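Side-chain contact in freshwater cyanophage protein (Microcystis phage Mic1, PDB 6L2W), which is of unknown function but adopts a novel fold, is found as a two-chain assembly, and is probably a structural protein of the phage: residues Phe73-Ser78 with Ser82-Leu87. Residues are numbered along the deposited sequence; the frame is centred on the assembly and turned at random.
Sequences FRYWYS and SYHLEL
Y77 and H84 form the tight part of this antiparallel hairpin: their rings make an offset stack, planes 17° apart, with H84 CB over one face of the phenol ring, 3.7 Å from its centroid. With CG between backbone N and carbonyl carbon (chi1 83°), the imidazole of H84 lies alongside Y77; ND1 is hydrogen-bonded to H9. Y77 of the second subunit packs against both residues, so the stack belongs to the dimer interface. On the other face of the sheet, the rim of the W76 indole, at CZ3, meets L87 CB at 3.8 Å, against helix 96-115, whose N103 accepts the NE1 hydrogen. The W76–L85 pair is hydrogen-bonded both ways, with L85 N to W76 O at 2.8 Å. By contrast, R74 and E86 are partly exposed and held by polar bonds rather than ring packing. R74 NH1 donates to L87 O at 2.8 Å, nearly straight (174°) but from above the carbonyl plane, and to the anti lone pair of E86 OE2 at 2.8 Å, less straight. R74 NE meets D40 of the second subunit in a salt bridge. Bonded both within the hairpin and across the interface, the guanidinium probably has its positive charge offset by the two carboxylates.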
ATOM      1  N   PHE B  73     -11.651   5.057  -4.076  1.00 48.62           N
ATOM      2  CA  PHE B  73     -10.265   4.557  -3.921  1.00 44.88           C
ATOM      3  C   PHE B  73      -9.516   5.679  -3.210  1.00 40.47           C
ATOM      4  O   PHE B  73      -9.448   6.753  -3.765  1.00 38.21           O
ATOM      5  CB  PHE B  73      -9.686   4.142  -5.270  1.00 46.71           C
ATOM      6  CG  PHE B  73      -8.342   3.469  -5.225  1.00 46.26           C
ATOM      7  CD1 PHE B  73      -8.222   2.140  -4.880  1.00 45.43           C
ATOM      8  CD2 PHE B  73      -7.196   4.157  -5.563  1.00 46.26           C
ATOM      9  CE1 PHE B  73      -6.989   1.518  -4.859  1.00 46.26           C
ATOM     10  CE2 PHE B  73      -5.963   3.533  -5.537  1.00 46.94           C
ATOM     11  CZ  PHE B  73      -5.860   2.218  -5.182  1.00 42.20           C
ATOM     12  N   ARG B  74      -9.005   5.416  -2.029  1.00 38.63           N
ATOM     13  CA  ARG B  74      -8.408   6.457  -1.164  1.00 40.79           C
ATOM     14  C   ARG B  74      -6.889   6.361  -1.105  1.00 35.44           C
ATOM     15  O   ARG B  74      -6.337   6.657  -0.065  1.00 30.66           O
ATOM     16  CB  ARG B  74      -9.002   6.309   0.235  1.00 44.90           C
ATOM     17  CG  ARG B  74      -8.762   4.951   0.867  1.00 46.18           C
ATOM     18  CD  ARG B  74      -9.560   4.826   2.134  1.00 47.17           C
ATOM     19  NE  ARG B  74      -9.326   3.586   2.833  1.00 42.37           N
ATOM     20  CZ  ARG B  74      -8.374   3.407   3.715  1.00 45.82           C
ATOM     21  NH1 ARG B  74      -7.692   4.428   4.180  1.00 43.85           N
ATOM     22  NH2 ARG B  74      -8.094   2.199   4.141  1.00 54.36           N
ATOM     23  N   TYR B  75      -6.262   6.011  -2.192  1.00 36.56           N
ATOM     24  CA  TYR B  75      -4.818   5.902  -2.235  1.00 40.53           C
ATOM     25  C   TYR B  75      -4.285   6.621  -3.470  1.00 38.33           C
ATOM     26  O   TYR B  75      -4.860   6.544  -4.535  1.00 38.22           O
ATOM     27  CB  TYR B  75      -4.373   4.435  -2.288  1.00 38.79           C
ATOM     28  CG  TYR B  75      -4.985   3.558  -1.226  1.00 35.94           C
ATOM     29  CD1 TYR B  75      -6.195   2.925  -1.425  1.00 40.19           C
ATOM     30  CD2 TYR B  75      -4.381   3.406   0.001  1.00 39.41           C
ATOM     31  CE1 TYR B  75      -6.765   2.122  -0.447  1.00 40.89           C
ATOM     32  CE2 TYR B  75      -4.932   2.607   0.989  1.00 38.53           C
ATOM     33  CZ  TYR B  75      -6.127   1.952   0.766  1.00 40.78           C
ATOM     34  OH  TYR B  75      -6.683   1.178   1.755  1.00 42.52           O
ATOM     35  N   TRP B  76      -3.144   7.262  -3.284  1.00 39.45           N
ATOM     36  CA  TRP B  76      -2.428   7.934  -4.348  1.00 38.69           C
ATOM     37  C   TRP B  76      -0.959   7.525  -4.293  1.00 39.06           C
ATOM     38  O   TRP B  76      -0.302   7.771  -3.299  1.00 41.83           O
ATOM     39  CB  TRP B  76      -2.554   9.456  -4.205  1.00 35.00           C
ATOM     40  CG  TRP B  76      -3.957   9.964  -4.308  1.00 34.05           C
ATOM     41  CD1 TRP B  76      -4.568  10.519  -5.399  1.00 37.84           C
ATOM     42  CD2 TRP B  76      -4.947   9.949  -3.268  1.00 35.17           C
ATOM     43  NE1 TRP B  76      -5.871  10.844  -5.111  1.00 37.90           N
ATOM     44  CE2 TRP B  76      -6.129  10.522  -3.808  1.00 34.63           C
ATOM     45  CE3 TRP B  76      -4.951   9.503  -1.943  1.00 33.18           C
ATOM     46  CZ2 TRP B  76      -7.292  10.682  -3.063  1.00 31.48           C
ATOM     47  CZ3 TRP B  76      -6.111   9.653  -1.210  1.00 35.51           C
ATOM     48  CH2 TRP B  76      -7.266  10.221  -1.766  1.00 31.64           C
ATOM     49  N   TYR B  77      -0.456   7.010  -5.403  1.00 39.28           N
ATOM     50  CA  TYR B  77       0.896   6.523  -5.513  1.00 38.73           C
ATOM     51  C   TYR B  77       1.780   7.502  -6.292  1.00 39.39           C
ATOM     52  O   TYR B  77       1.318   8.213  -7.181  1.00 43.08           O
ATOM     53  CB  TYR B  77       0.880   5.141  -6.170  1.00 40.40           C
ATOM     54  CG  TYR B  77       0.522   4.043  -5.202  1.00 40.74           C
ATOM     55  CD1 TYR B  77      -0.793   3.661  -4.998  1.00 40.22           C
ATOM     56  CD2 TYR B  77       1.500   3.428  -4.446  1.00 41.84           C
ATOM     57  CE1 TYR B  77      -1.126   2.669  -4.092  1.00 40.21           C
ATOM     58  CE2 TYR B  77       1.185   2.422  -3.545  1.00 45.01           C
ATOM     59  CZ  TYR B  77      -0.133   2.053  -3.356  1.00 42.87           C
ATOM     60  OH  TYR B  77      -0.424   1.065  -2.459  1.00 52.25           O
ATOM     61  N   SER B  78       3.045   7.487  -5.972  1.00 36.04           N
ATOM     62  CA  SER B  78       4.014   8.289  -6.740  1.00 38.48           C
ATOM     63  C   SER B  78       4.341   7.528  -8.024  1.00 39.15           C
ATOM     64  O   SER B  78       4.163   6.320  -8.051  1.00 35.19           O
ATOM     65  CB  SER B  78       5.233   8.588  -5.934  1.00 39.25           C
ATOM     66  OG  SER B  78       5.949   7.420  -5.633  1.00 41.21           O
ATOM     67  N   SER B  82       7.734   4.820  -4.944  1.00 35.84           N
ATOM     68  CA  SER B  82       8.448   4.906  -3.666  1.00 36.20           C
ATOM     69  C   SER B  82       7.557   5.393  -2.504  1.00 35.32           C
ATOM     70  O   SER B  82       7.889   5.155  -1.339  1.00 36.39           O
ATOM     71  CB  SER B  82       9.605   5.830  -3.816  1.00 38.49           C
ATOM     72  OG  SER B  82      10.552   5.313  -4.723  1.00 41.38           O
ATOM     73  N   TYR B  83       6.482   6.134  -2.793  1.00 33.23           N
ATOM     74  CA  TYR B  83       5.651   6.773  -1.763  1.00 34.78           C
ATOM     75  C   TYR B  83       4.180   6.543  -2.086  1.00 32.16           C
ATOM     76  O   TYR B  83       3.803   6.401  -3.221  1.00 33.30           O
ATOM     77  CB  TYR B  83       5.869   8.292  -1.662  1.00 34.15           C
ATOM     78  CG  TYR B  83       7.309   8.710  -1.697  1.00 33.17           C
ATOM     79  CD1 TYR B  83       8.103   8.599  -0.574  1.00 36.72           C
ATOM     80  CD2 TYR B  83       7.895   9.139  -2.867  1.00 35.36           C
ATOM     81  CE1 TYR B  83       9.444   8.917  -0.601  1.00 34.88           C
ATOM     82  CE2 TYR B  83       9.241   9.461  -2.919  1.00 35.05           C
ATOM     83  CZ  TYR B  83      10.019   9.326  -1.788  1.00 35.63           C
ATOM     84  OH  TYR B  83      11.350   9.600  -1.821  1.00 38.94           O
ATOM     85  N   HIS B  84       3.341   6.586  -1.082  1.00 35.33           N
ATOM     86  CA  HIS B  84       1.947   6.778  -1.386  1.00 35.96           C
ATOM     87  C   HIS B  84       1.260   7.510  -0.244  1.00 34.59           C
ATOM     88  O   HIS B  84       1.763   7.542   0.883  1.00 36.15           O
ATOM     89  CB  HIS B  84       1.275   5.449  -1.736  1.00 36.89           C
ATOM     90  CG  HIS B  84       0.848   4.650  -0.561  1.00 37.41           C
ATOM     91  ND1 HIS B  84       1.732   3.898   0.151  1.00 38.52           N
ATOM     92  CD2 HIS B  84      -0.368   4.467   0.007  1.00 39.85           C
ATOM     93  CE1 HIS B  84       1.075   3.252   1.110  1.00 43.14           C
ATOM     94  NE2 HIS B  84      -0.216   3.592   1.050  1.00 36.10           N
ATOM     95  N   LEU B  85       0.128   8.114  -0.591  1.00 35.90           N
ATOM     96  CA  LEU B  85      -0.723   8.811   0.353  1.00 34.63           C
ATOM     97  C   LEU B  85      -2.003   7.999   0.582  1.00 33.57           C
ATOM     98  O   LEU B  85      -2.516   7.328  -0.315  1.00 32.74           O
ATOM     99  CB  LEU B  85      -1.048  10.196  -0.216  1.00 36.73           C
ATOM    100  CG  LEU B  85      -1.910  11.077   0.681  1.00 39.37           C
ATOM    101  CD1 LEU B  85      -1.076  11.637   1.829  1.00 38.65           C
ATOM    102  CD2 LEU B  85      -2.550  12.195  -0.118  1.00 40.37           C
ATOM    103  N   GLU B  86      -2.549   8.117   1.778  1.00 35.79           N
ATOM    104  CA  GLU B  86      -3.738   7.376   2.147  1.00 39.82           C
ATOM    105  C   GLU B  86      -4.701   8.313   2.860  1.00 35.87           C
ATOM    106  O   GLU B  86      -4.311   9.017   3.750  1.00 36.39           O
ATOM    107  CB  GLU B  86      -3.382   6.208   3.077  1.00 43.46           C
ATOM    108  CG  GLU B  86      -4.566   5.309   3.442  1.00 50.04           C
ATOM    109  CD  GLU B  86      -4.235   4.141   4.380  1.00 58.94           C
ATOM    110  OE1 GLU B  86      -3.017   3.890   4.640  1.00 57.14           O
ATOM    111  OE2 GLU B  86      -5.192   3.514   4.888  1.00 55.18           O
ATOM    112  N   LEU B  87      -5.947   8.317   2.460  1.00 36.80           N
ATOM    113  CA  LEU B  87      -6.932   9.111   3.185  1.00 43.61           C
ATOM    114  C   LEU B  87      -7.817   8.155   3.997  1.00 46.43           C
ATOM    115  O   LEU B  87      -8.206   7.127   3.444  1.00 42.27           O
ATOM    116  CB  LEU B  87      -7.753   9.893   2.156  1.00 41.38           C
ATOM    117  CG  LEU B  87      -9.061  10.480   2.655  1.00 39.81           C
ATOM    118  CD1 LEU B  87      -8.824  11.763   3.425  1.00 42.27           C
ATOM    119  CD2 LEU B  87      -9.990  10.731   1.493  1.00 44.37           C
TER